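Local coordinates for protein peptidyl-prolyl cis-trans isomerase (Hirschia baltica, PDB 5EX2) that probably catalyses the cis-trans isomerisation of peptide bonds preceding proline, as a periplasmic cyclophilin of the AquaCyp family that also binds metal ions, at residues I27-T31 with K32-Y36; L222-K225 with D226-E229; M233-G237 with P238-L242; L242-R246 with M247-K251. All coordinates share one frame; numbering follows the deposited sequence.

Contact 1 (I27-T31 with K32-Y36)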
loop_
_atom_site.group_PDB
_atom_site.type_symbol
_atom_site.label_atom_id
_atom_site.label_comp_id
_atom_site.label_asym_id
_atom_site.label_seq_id
_atom_site.Cartn_x
_atom_site.Cartn_y
_atom_site.Cartn_z
ATOM N N ILE A 27 -2.654 -0.908 -11.714
ATOM C CA ILE A 27 -3.151 -2.249 -11.949
ATOM C C ILE A 27 -1.969 -3.185 -12.193
ATOM O O ILE A 27 -1.252 -3.010 -13.155
ATOM C CB ILE A 27 -4.090 -2.312 -13.153
ATOM C CG1 ILE A 27 -5.126 -1.179 -13.099
ATOM C CG2 ILE A 27 -4.771 -3.667 -13.195
ATOM C CD1 ILE A 27 -6.040 -1.157 -14.288
ATOM N N PHE A 28 -1.779 -4.140 -11.283
ATOM C CA PHE A 28 -0.819 -5.223 -11.475
ATOM C C PHE A 28 -1.577 -6.465 -11.902
ATOM O O PHE A 28 -2.251 -7.084 -11.086
ATOM C CB PHE A 28 -0.049 -5.517 -10.175
ATOM C CG PHE A 28 1.154 -4.633 -9.924
ATOM C CD1 PHE A 28 1.380 -3.479 -10.654
ATOM C CD2 PHE A 28 2.054 -4.966 -8.915
ATOM C CE1 PHE A 28 2.497 -2.692 -10.407
ATOM C CE2 PHE A 28 3.161 -4.183 -8.670
ATOM C CZ PHE A 28 3.379 -3.045 -9.408
ATOM N N GLU A 29 -1.476 -6.847 -13.166
ATOM C CA GLU A 29 -2.050 -8.105 -13.605
ATOM C C GLU A 29 -1.031 -9.207 -13.451
ATOM O O GLU A 29 0.047 -9.110 -14.024
ATOM C CB GLU A 29 -2.482 -8.023 -15.060
ATOM C CG GLU A 29 -3.800 -7.300 -15.267
ATOM C CD GLU A 29 -4.985 -8.121 -14.774
ATOM O OE1 GLU A 29 -4.773 -9.236 -14.230
ATOM O OE2 GLU A 29 -6.133 -7.653 -14.927
ATOM N N THR A 30 -1.353 -10.227 -12.663
ATOM C CA THR A 30 -0.432 -11.323 -12.410
ATOM C C THR A 30 -1.036 -12.620 -12.924
ATOM O O THR A 30 -2.239 -12.692 -13.236
ATOM C CB THR A 30 -0.099 -11.502 -10.903
ATOM O OG1 THR A 30 -1.138 -12.266 -10.275
ATOM C CG2 THR A 30 0.078 -10.171 -10.197
ATOM N N THR A 31 -0.214 -13.663 -12.976
ATOM C CA THR A 31 -0.685 -14.952 -13.390
ATOM C C THR A 31 -1.570 -15.629 -12.343
ATOM O O THR A 31 -2.036 -16.733 -12.566
ATOM C CB THR A 31 0.498 -15.867 -13.780
ATOM O OG1 THR A 31 1.529 -15.763 -12.793
ATOM C CG2 THR A 31 1.063 -15.448 -15.127
ATOM N N LYS A 32 -1.807 -14.960 -11.212
ATOM C CA LYS A 32 -2.774 -15.438 -10.220
ATOM C C LYS A 32 -3.980 -14.512 -10.095
ATOM O O LYS A 32 -4.848 -14.725 -9.247
ATOM C CB LYS A 32 -2.100 -15.594 -8.857
ATOM C CG LYS A 32 -1.234 -16.838 -8.735
ATOM C CD LYS A 32 -2.068 -18.109 -8.615
ATOM C CE LYS A 32 -1.195 -19.340 -8.496
ATOM N NZ LYS A 32 -0.275 -19.469 -9.652
ATOM N N GLY A 33 -4.034 -13.493 -10.949
ATOM C CA GLY A 33 -5.120 -12.527 -10.920
ATOM C C GLY A 33 -4.619 -11.104 -10.747
ATOM O O GLY A 33 -3.410 -10.808 -10.769
ATOM N N VAL A 34 -5.573 -10.195 -10.577
ATOM C CA VAL A 34 -5.284 -8.771 -10.574
ATOM C C VAL A 34 -5.113 -8.230 -9.155
ATOM O O VAL A 34 -5.768 -8.668 -8.216
ATOM C CB VAL A 34 -6.395 -7.990 -11.312
ATOM C CG1 VAL A 34 -7.722 -8.015 -10.549
ATOM C CG2 VAL A 34 -5.946 -6.565 -11.592
ATOM N N VAL A 35 -4.186 -7.286 -9.035
ATOM C CA VAL A 35 -3.902 -6.580 -7.810
ATOM C C VAL A 35 -4.022 -5.090 -8.131
ATOM O O VAL A 35 -3.352 -4.586 -9.030
ATOM C CB VAL A 35 -2.491 -6.910 -7.263
ATOM C CG1 VAL A 35 -2.239 -6.182 -5.963
ATOM C CG2 VAL A 35 -2.312 -8.425 -7.078
ATOM N N TYR A 36 -4.909 -4.403 -7.421
ATOM C CA TYR A 36 -5.053 -2.963 -7.550
ATOM C C TYR A 36 -4.344 -2.311 -6.378
ATOM O O TYR A 36 -4.700 -2.569 -5.232
ATOM C CB TYR A 36 -6.532 -2.553 -7.576
ATOM C CG TYR A 36 -7.294 -3.062 -8.782
ATOM C CD1 TYR A 36 -7.201 -2.426 -9.997
ATOM C CD2 TYR A 36 -8.123 -4.169 -8.681
ATOM C CE1 TYR A 36 -7.906 -2.890 -11.091
ATOM C CE2 TYR A 36 -8.833 -4.630 -9.761
ATOM C CZ TYR A 36 -8.711 -3.992 -10.955
ATOM O OH TYR A 36 -9.434 -4.469 -12.027
HETATM O O HOH W 1 -1.266 -19.463 -12.175
#
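The carbonyl oxygen of G33 is gripped twice by T30: the hydroxyl OG1 donates to it at 2.7 Å, tilted only slightly from the carbonyl plane, while T30 N reaches G33 O at 2.9 Å from well above that plane. The same OG1 accepts the amide of K32, N to OG1 2.9 Å, so one hydroxyl bonds both an amide inside the type I turn T30–G33 and the carbonyl of its last residue. Its position between the backbone N and the carbonyl carbon (chi1 83°) is what turns OG1 inward over the turn. G33 N returns a bond to T30 O, and its positive phi suits glycine. Farther down this antiparallel hairpin, F28 and V35 form a hydrogen-bonded pair, F28 N to V35 O and V35 N to F28 O both 2.8 Å. On the face of I27, E29, V34 and Y36, the methyl CG2 of V34 meets I27 CG2 at 3.5 Å and lies over one face of the Y36 ring, toward its rim; I27 CG1 comes to that ring obliquely, 3.8 Å from CE1. E29 folds back at chi2 (-71°) to lay its carboxylate against V34, OE2 to CG2 3.5 Å. F28 leads from the other face toward F171 of the eight-stranded cyclophilin barrel, whose first two strands this hairpin supplies. In one of its two conformers, K32 NZ pairs with D211 and shares a water with T31 O; T31 OG1 also bonds D211. The turn is thus locked from within by a neutral hydroxyl, whereas the side chains at its tip reach D211, just ahead of strand 212-218.

Contact 2 (L222-K225 with D226-E229)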
loop_
_atom_site.group_PDB
_atom_site.type_symbol
_atom_site.label_atom_id
_atom_site.label_comp_id
_atom_site.label_asym_id
_atom_site.label_seq_id
_atom_site.Cartn_x
_atom_site.Cartn_y
_atom_site.Cartn_z
ATOM N N LEU A 222 -5.036 5.347 -18.770
ATOM C CA LEU A 222 -6.118 4.765 -19.551
ATOM C C LEU A 222 -7.066 5.844 -20.018
ATOM O O LEU A 222 -7.175 6.902 -19.384
ATOM C CB LEU A 222 -6.875 3.744 -18.713
ATOM C CG LEU A 222 -6.077 2.549 -18.196
ATOM C CD1 LEU A 222 -6.936 1.736 -17.245
ATOM C CD2 LEU A 222 -5.588 1.696 -19.353
ATOM N N ALA A 223 -7.760 5.566 -21.119
ATOM C CA ALA A 223 -8.839 6.438 -21.567
ATOM C C ALA A 223 -9.900 6.479 -20.471
ATOM O O ALA A 223 -10.156 5.471 -19.823
ATOM C CB ALA A 223 -9.434 5.942 -22.871
ATOM N N PRO A 224 -10.540 7.642 -20.277
ATOM C CA PRO A 224 -11.533 7.755 -19.208
ATOM C C PRO A 224 -12.534 6.597 -19.142
ATOM O O PRO A 224 -12.779 6.097 -18.049
ATOM C CB PRO A 224 -12.237 9.073 -19.541
ATOM C CG PRO A 224 -11.171 9.895 -20.153
ATOM C CD PRO A 224 -10.325 8.932 -20.956
ATOM N N LYS A 225 -13.064 6.141 -20.270
ATOM C CA LYS A 225 -14.119 5.133 -20.221
ATOM C C LYS A 225 -13.563 3.770 -19.787
ATOM O O LYS A 225 -14.325 2.896 -19.380
ATOM C CB LYS A 225 -14.818 4.990 -21.578
ATOM C CG LYS A 225 -14.165 3.998 -22.530
ATOM C CD LYS A 225 -14.878 3.955 -23.867
ATOM C CE LYS A 225 -14.287 2.879 -24.762
ATOM N NZ LYS A 225 -12.820 3.006 -24.998
ATOM N N ASP A 226 -12.247 3.583 -19.893
ATOM C CA ASP A 226 -11.626 2.291 -19.582
ATOM C C ASP A 226 -11.129 2.196 -18.141
ATOM O O ASP A 226 -10.701 1.123 -17.691
ATOM C CB ASP A 226 -10.450 2.023 -20.524
ATOM C CG ASP A 226 -10.877 1.871 -21.962
ATOM O OD1 ASP A 226 -12.023 1.446 -22.206
ATOM O OD2 ASP A 226 -10.056 2.176 -22.848
ATOM N N ARG A 227 -11.173 3.309 -17.419
ATOM C CA ARG A 227 -10.585 3.358 -16.085
ATOM C C ARG A 227 -11.436 2.617 -15.067
ATOM O O ARG A 227 -12.612 2.923 -14.918
ATOM C CB ARG A 227 -10.415 4.808 -15.624
ATOM C CG ARG A 227 -9.444 5.597 -16.454
ATOM C CD ARG A 227 -9.309 7.027 -15.980
ATOM N NE ARG A 227 -8.449 7.785 -16.878
ATOM C CZ ARG A 227 -8.544 9.090 -17.118
ATOM N NH1 ARG A 227 -9.468 9.827 -16.509
ATOM N NH2 ARG A 227 -7.703 9.660 -17.970
ATOM N N PRO A 228 -10.847 1.655 -14.334
ATOM C CA PRO A 228 -11.551 1.179 -13.143
ATOM C C PRO A 228 -11.715 2.325 -12.172
ATOM O O PRO A 228 -10.906 3.249 -12.186
ATOM C CB PRO A 228 -10.637 0.081 -12.570
ATOM C CG PRO A 228 -9.372 0.156 -13.328
ATOM C CD PRO A 228 -9.589 0.927 -14.577
ATOM N N GLU A 229 -12.754 2.266 -11.357
ATOM C CA GLU A 229 -13.023 3.306 -10.374
ATOM C C GLU A 229 -12.949 2.672 -8.994
ATOM O O GLU A 229 -13.654 1.706 -8.709
ATOM C CB GLU A 229 -14.386 3.961 -10.629
ATOM C CG GLU A 229 -14.469 4.674 -11.992
ATOM C CD GLU A 229 -15.858 5.196 -12.371
ATOM O OE1 GLU A 229 -16.729 5.371 -11.496
ATOM O OE2 GLU A 229 -16.058 5.451 -13.575
HETATM O O HOH W 2 -7.614 2.985 -22.440
HETATM O O HOH W 3 -14.135 4.485 -16.319
HETATM O O HOH W 4 -13.804 6.516 -14.886
HETATM O O HOH W 5 -13.828 0.025 -21.012
#
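R227 NE donates to the carbonyl oxygen of L222 at 2.9 Å, and NH2 adds a weak bond to the same L222 O at 3.1 Å, so one oxygen receives two N-H groups of a single guanidinium. The oxygen sits at the guanidinium edge, tilted 25° from its plane. P224 lies over one face, its CA 3.7 Å above the plane toward the rim, and its ring runs alongside the arginine with CG 4.0 Å from R227 NH1. An extended chain from CG to NE carries the group back along the turn, past A223 O and over P224. The side chain of L222 meets P228, CD1 to CD 3.8 Å, with the two side chains nearly perpendicular.

The backbone of the short 3-10 turn sets these groups in place: D226 N bonds A223 O at 2.8 Å, and R227 N reaches P224 O at 3.3 Å. Next to it, K225 NZ and D226 OD1 make a long salt bridge of 3.3 Å between side chains that run the same way. A water joins D226 OD2 to A223 N, another donates to D226 OD1, and K225 O also bonds S266. V219 packs on both R227 and P228. In this surface loop leading into strand 229-233, the arginine is spent on a backbone carbonyl of its own turn, and the adjacent ion pair, long and hydrated, is probably weak.

Contact 3 (M233-G237 with P238-L242)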
loop_
_atom_site.group_PDB
_atom_site.type_symbol
_atom_site.label_atom_id
_atom_site.label_comp_id
_atom_site.label_asym_id
_atom_site.label_seq_id
_atom_site.Cartn_x
_atom_site.Cartn_y
_atom_site.Cartn_z
ATOM N N MET A 233 -13.072 3.278 2.016
ATOM C CA MET A 233 -13.890 3.785 3.110
ATOM C C MET A 233 -13.119 4.855 3.888
ATOM O O MET A 233 -11.919 4.767 4.093
ATOM C CB MET A 233 -14.321 2.638 4.027
ATOM C CG MET A 233 -15.235 3.066 5.200
ATOM S SD MET A 233 -15.884 1.679 6.105
ATOM C CE MET A 233 -17.113 1.039 4.969
ATOM N N ARG A 234 -13.831 5.906 4.272
ATOM C CA ARG A 234 -13.263 6.997 5.046
ATOM C C ARG A 234 -13.150 6.588 6.510
ATOM O O ARG A 234 -14.141 6.226 7.139
ATOM C CB ARG A 234 -14.118 8.261 4.907
ATOM C CG ARG A 234 -13.982 8.919 3.546
ATOM C CD ARG A 234 -14.650 10.284 3.451
ATOM N NE ARG A 234 -14.517 10.854 2.107
ATOM C CZ ARG A 234 -13.417 11.437 1.625
ATOM N NH1 ARG A 234 -12.315 11.537 2.359
ATOM N NH2 ARG A 234 -13.414 11.921 0.390
ATOM N N ASN A 235 -11.929 6.601 7.032
ATOM C CA ASN A 235 -11.698 6.118 8.374
ATOM C C ASN A 235 -12.367 7.009 9.395
ATOM O O ASN A 235 -12.715 6.530 10.457
ATOM C CB ASN A 235 -10.200 6.020 8.647
ATOM C CG ASN A 235 -9.483 5.095 7.655
ATOM O OD1 ASN A 235 -8.650 5.548 6.878
ATOM N ND2 ASN A 235 -9.771 3.806 7.715
ATOM N N ASP A 236 -12.580 8.277 9.043
ATOM C CA ASP A 236 -13.160 9.246 9.966
ATOM C C ASP A 236 -14.680 9.339 9.821
ATOM O O ASP A 236 -15.314 10.244 10.389
ATOM C CB ASP A 236 -12.519 10.631 9.775
ATOM C CG ASP A 236 -12.672 11.191 8.361
ATOM O OD1 ASP A 236 -13.053 10.463 7.422
ATOM O OD2 ASP A 236 -12.395 12.397 8.186
ATOM N N GLY A 237 -15.264 8.413 9.071
ATOM C CA GLY A 237 -16.702 8.391 8.887
ATOM C C GLY A 237 -17.367 7.336 9.749
ATOM O O GLY A 237 -16.709 6.503 10.382
ATOM N N PRO A 238 -18.702 7.351 9.779
ATOM C CA PRO A 238 -19.423 6.474 10.703
ATOM C C PRO A 238 -19.447 5.016 10.295
ATOM O O PRO A 238 -19.513 4.145 11.142
ATOM C CB PRO A 238 -20.841 7.047 10.700
ATOM C CG PRO A 238 -20.963 7.773 9.435
ATOM C CD PRO A 238 -19.593 8.332 9.141
ATOM N N MET A 239 -19.392 4.721 9.007
ATOM C CA MET A 239 -19.341 3.316 8.624
ATOM C C MET A 239 -18.060 2.669 9.141
ATOM O O MET A 239 -18.058 1.513 9.549
ATOM C CB MET A 239 -19.446 3.159 7.115
ATOM C CG MET A 239 -20.832 3.443 6.624
ATOM S SD MET A 239 -21.057 3.312 4.848
ATOM C CE MET A 239 -20.922 1.540 4.629
ATOM N N PHE A 240 -16.966 3.412 9.125
ATOM C CA PHE A 240 -15.737 2.837 9.629
ATOM C C PHE A 240 -15.814 2.670 11.151
ATOM O O PHE A 240 -15.273 1.714 11.684
ATOM C CB PHE A 240 -14.515 3.662 9.248
ATOM C CG PHE A 240 -13.221 2.915 9.461
ATOM C CD1 PHE A 240 -12.894 1.844 8.636
ATOM C CD2 PHE A 240 -12.358 3.238 10.494
ATOM C CE1 PHE A 240 -11.738 1.126 8.819
ATOM C CE2 PHE A 240 -11.193 2.520 10.673
ATOM C CZ PHE A 240 -10.885 1.468 9.834
ATOM N N SER A 241 -16.490 3.578 11.836
ATOM C CA SER A 241 -16.718 3.409 13.264
ATOM C C SER A 241 -17.452 2.099 13.563
ATOM O O SER A 241 -17.125 1.377 14.505
ATOM C CB SER A 241 -17.505 4.600 13.783
ATOM O OG SER A 241 -17.690 4.543 15.182
ATOM N N LEU A 242 -18.457 1.803 12.745
ATOM C CA LEU A 242 -19.220 0.577 12.888
ATOM C C LEU A 242 -18.365 -0.642 12.569
ATOM O O LEU A 242 -18.475 -1.677 13.217
ATOM C CB LEU A 242 -20.436 0.620 11.964
ATOM C CG LEU A 242 -21.468 1.667 12.370
ATOM C CD1 LEU A 242 -22.547 1.814 11.306
ATOM C CD2 LEU A 242 -22.089 1.321 13.718
HETATM O O HOH W 6 -16.795 5.530 7.224
#
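F240 packs back on the turn that precedes its helix, starting with CB, which lies 3.3 Å from R234 O. With CG anti to the backbone N (chi1 -166°), the ring swings in beside N235: CG rests near N235 CA, and CD2 comes to 3.3 Å from N235 O. On the other ortho carbon, CD1 has M233 SD at 3.9 Å, the sulfur lying in the ring plane at its edge, a Met-aromatic contact 5.2 Å from SD to the centroid. Farther out, CE1, CE2 and CZ all lie beneath the amide nitrogen of N235, which sits 3.3 Å above the ring over its centre. The amide plane stands 81° to the ring, with ND2 as the atom nearest the face. That amide is fixed from outside, ND2 bonding T259 OG1 and OD1 accepting from G126 N. The element is the start of helix 238-247, entered through a type I turn from R234 to G237, with G237 as N-cap and P238 as first helical residue. G237 O receives S241 N at 3.3 Å, in the carbonyl plane, and only weakly F240 N. A water accepts from F240 N and donates to R234 O, bridging the beta turn and the first helical turn. M233 also extends its methyl, bent at chi3 (-74°), across M239, CE to CB 3.8 Å; W17 of strand 17-19 touches both methionines. F240 also meets F123 edge-to-face and the ring of F243 one turn on.

Contact 4 (L242-R246 with M247-K251)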
loop_
_atom_site.group_PDB
_atom_site.type_symbol
_atom_site.label_atom_id
_atom_site.label_comp_id
_atom_site.label_asym_id
_atom_site.label_seq_id
_atom_site.Cartn_x
_atom_site.Cartn_y
_atom_site.Cartn_z
ATOM N N LEU A 242 -18.457 1.803 12.745
ATOM C CA LEU A 242 -19.220 0.577 12.888
ATOM C C LEU A 242 -18.365 -0.642 12.569
ATOM O O LEU A 242 -18.475 -1.677 13.217
ATOM C CB LEU A 242 -20.436 0.620 11.964
ATOM C CG LEU A 242 -21.468 1.667 12.370
ATOM C CD1 LEU A 242 -22.547 1.814 11.306
ATOM C CD2 LEU A 242 -22.089 1.321 13.718
ATOM N N PHE A 243 -17.527 -0.518 11.548
ATOM C CA PHE A 243 -16.592 -1.575 11.183
ATOM C C PHE A 243 -15.650 -1.899 12.339
ATOM O O PHE A 243 -15.493 -3.060 12.709
ATOM C CB PHE A 243 -15.846 -1.139 9.919
ATOM C CG PHE A 243 -14.646 -1.972 9.564
ATOM C CD1 PHE A 243 -13.388 -1.577 9.985
ATOM C CD2 PHE A 243 -14.759 -3.091 8.751
ATOM C CE1 PHE A 243 -12.266 -2.311 9.658
ATOM C CE2 PHE A 243 -13.628 -3.831 8.411
ATOM C CZ PHE A 243 -12.386 -3.426 8.862
ATOM N N LEU A 244 -15.065 -0.882 12.958
ATOM C CA LEU A 244 -14.185 -1.106 14.103
ATOM C C LEU A 244 -14.946 -1.734 15.256
ATOM O O LEU A 244 -14.453 -2.637 15.920
ATOM C CB LEU A 244 -13.555 0.200 14.566
ATOM C CG LEU A 244 -12.541 0.842 13.640
ATOM C CD1 LEU A 244 -12.114 2.184 14.190
ATOM C CD2 LEU A 244 -11.331 -0.043 13.495
ATOM N N ASP A 245 -16.159 -1.252 15.502
ATOM C CA ASP A 245 -16.987 -1.835 16.548
ATOM C C ASP A 245 -17.174 -3.324 16.332
ATOM O O ASP A 245 -17.074 -4.125 17.265
ATOM C CB ASP A 245 -18.377 -1.202 16.607
ATOM C CG ASP A 245 -18.380 0.223 17.122
ATOM O OD1 ASP A 245 -17.359 0.715 17.659
ATOM O OD2 ASP A 245 -19.457 0.845 17.012
ATOM N N ARG A 246 -17.506 -3.669 15.095
ATOM C CA ARG A 246 -17.824 -5.032 14.720
ATOM C C ARG A 246 -16.573 -5.914 14.799
ATOM O O ARG A 246 -16.634 -7.026 15.322
ATOM C CB ARG A 246 -18.453 -5.011 13.324
ATOM C CG ARG A 246 -18.851 -6.335 12.739
ATOM C CD ARG A 246 -19.374 -6.120 11.329
ATOM N NE ARG A 246 -18.364 -6.423 10.313
ATOM C CZ ARG A 246 -17.989 -5.612 9.323
ATOM N NH1 ARG A 246 -18.522 -4.400 9.171
ATOM N NH2 ARG A 246 -17.061 -6.029 8.468
ATOM N N MET A 247 -15.436 -5.415 14.321
ATOM C CA MET A 247 -14.222 -6.226 14.243
ATOM C C MET A 247 -13.428 -6.324 15.544
ATOM O O MET A 247 -12.770 -7.335 15.789
ATOM C CB MET A 247 -13.307 -5.684 13.159
ATOM C CG MET A 247 -13.934 -5.738 11.788
ATOM S SD MET A 247 -14.562 -7.373 11.333
ATOM C CE MET A 247 -13.117 -8.415 11.504
ATOM N N GLY A 248 -13.474 -5.284 16.370
ATOM C CA GLY A 248 -12.820 -5.301 17.671
ATOM C C GLY A 248 -11.798 -4.200 17.870
ATOM O O GLY A 248 -10.748 -4.182 17.241
ATOM N N ARG A 249 -12.095 -3.288 18.791
ATOM C CA ARG A 249 -11.266 -2.099 18.985
ATOM C C ARG A 249 -10.088 -2.323 19.930
ATOM O O ARG A 249 -9.359 -1.386 20.255
ATOM C CB ARG A 249 -12.137 -0.964 19.487
ATOM C CG ARG A 249 -13.019 -0.419 18.398
ATOM C CD ARG A 249 -13.857 0.629 18.965
ATOM N NE ARG A 249 -14.695 1.266 17.967
ATOM C CZ ARG A 249 -14.358 2.361 17.298
ATOM N NH1 ARG A 249 -13.175 2.942 17.487
ATOM N NH2 ARG A 249 -15.207 2.886 16.439
ATOM N N ASP A 250 -9.901 -3.567 20.353
ATOM C CA ASP A 250 -8.717 -3.953 21.101
ATOM C C ASP A 250 -7.583 -4.362 20.164
ATOM O O ASP A 250 -6.441 -4.554 20.591
ATOM C CB ASP A 250 -9.052 -5.107 22.053
ATOM C CG ASP A 250 -9.610 -6.334 21.325
ATOM O OD1 ASP A 250 -10.395 -6.177 20.359
ATOM O OD2 ASP A 250 -9.254 -7.466 21.720
ATOM N N LYS A 251 -7.902 -4.455 18.877
ATOM C CA LYS A 251 -6.939 -4.911 17.882
ATOM C C LYS A 251 -6.014 -3.805 17.411
ATOM O O LYS A 251 -6.416 -2.662 17.266
ATOM C CB LYS A 251 -7.675 -5.504 16.686
ATOM C CG LYS A 251 -8.361 -6.814 17.008
ATOM C CD LYS A 251 -9.187 -7.290 15.840
ATOM C CE LYS A 251 -9.857 -8.618 16.143
ATOM N NZ LYS A 251 -10.787 -9.015 15.054
HETATM O O HOH W 7 -15.021 -3.547 19.505
#
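The R249 guanidinium has L244 on one face, with CB 3.5 Å above its centre and CD1 3.5 Å from NH1, and the carboxylate of D245 at its edge. R249 NE donates to D245 OD1 at 2.7 Å; the oxygen lies close to the guanidinium plane and is met nearly along its C-O axis, while NH2 adds a weak bond to the same OD1. Carboxylate and guanidinium planes are 55° apart, and the second carboxylate oxygen takes no part in this salt bridge. The F243 ring carries M247 on one face: CG stands over it, offset toward the rim, in a CH-pi contact, 4.0 Å from the centroid, and SD lies obliquely beyond. Bends at chi2 and chi3 (-53° and -57°) curl that methionine, whose SD also runs beside the R246 guanidinium.

The backbone closes the helix with M247 N to F243 O and G248 N to L244 O, both 2.9 Å. G248, at positive phi, turns the chain out of the helix, bringing R249 back beside L244 and D245. A water joins D245 O to R249 N, while K251 NZ bonds M247 O at 2.7 Å. Fixed also by I110 O at NH1, R249 ties the C-terminal end of helix 238-247 to the segment after strand 108-109; in the loop leading to strand 261-264, P257 packs against F243 and M247, and L256 against L244.

Contact 1 belongs to the barrel and is partly buried, with F28 and V35 buried; contact 2 is a surface turn, yet P228 and L222 pack on I27, so the two meet directly. Contacts 3 and 4 lie at opposite ends of helix 238-247, share L242 and touch through S241 O and R249 NH2, probably joined by a weak hydrogen bond; both are partly buried and well separated from contact 1. Their chemistry follows place: strand pairing and a threonine hydroxyl in contact 1, an arginine on a carbonyl in contact 2, an amide on an aromatic face at the helix start, and a short carboxylate–guanidinium pair at its end.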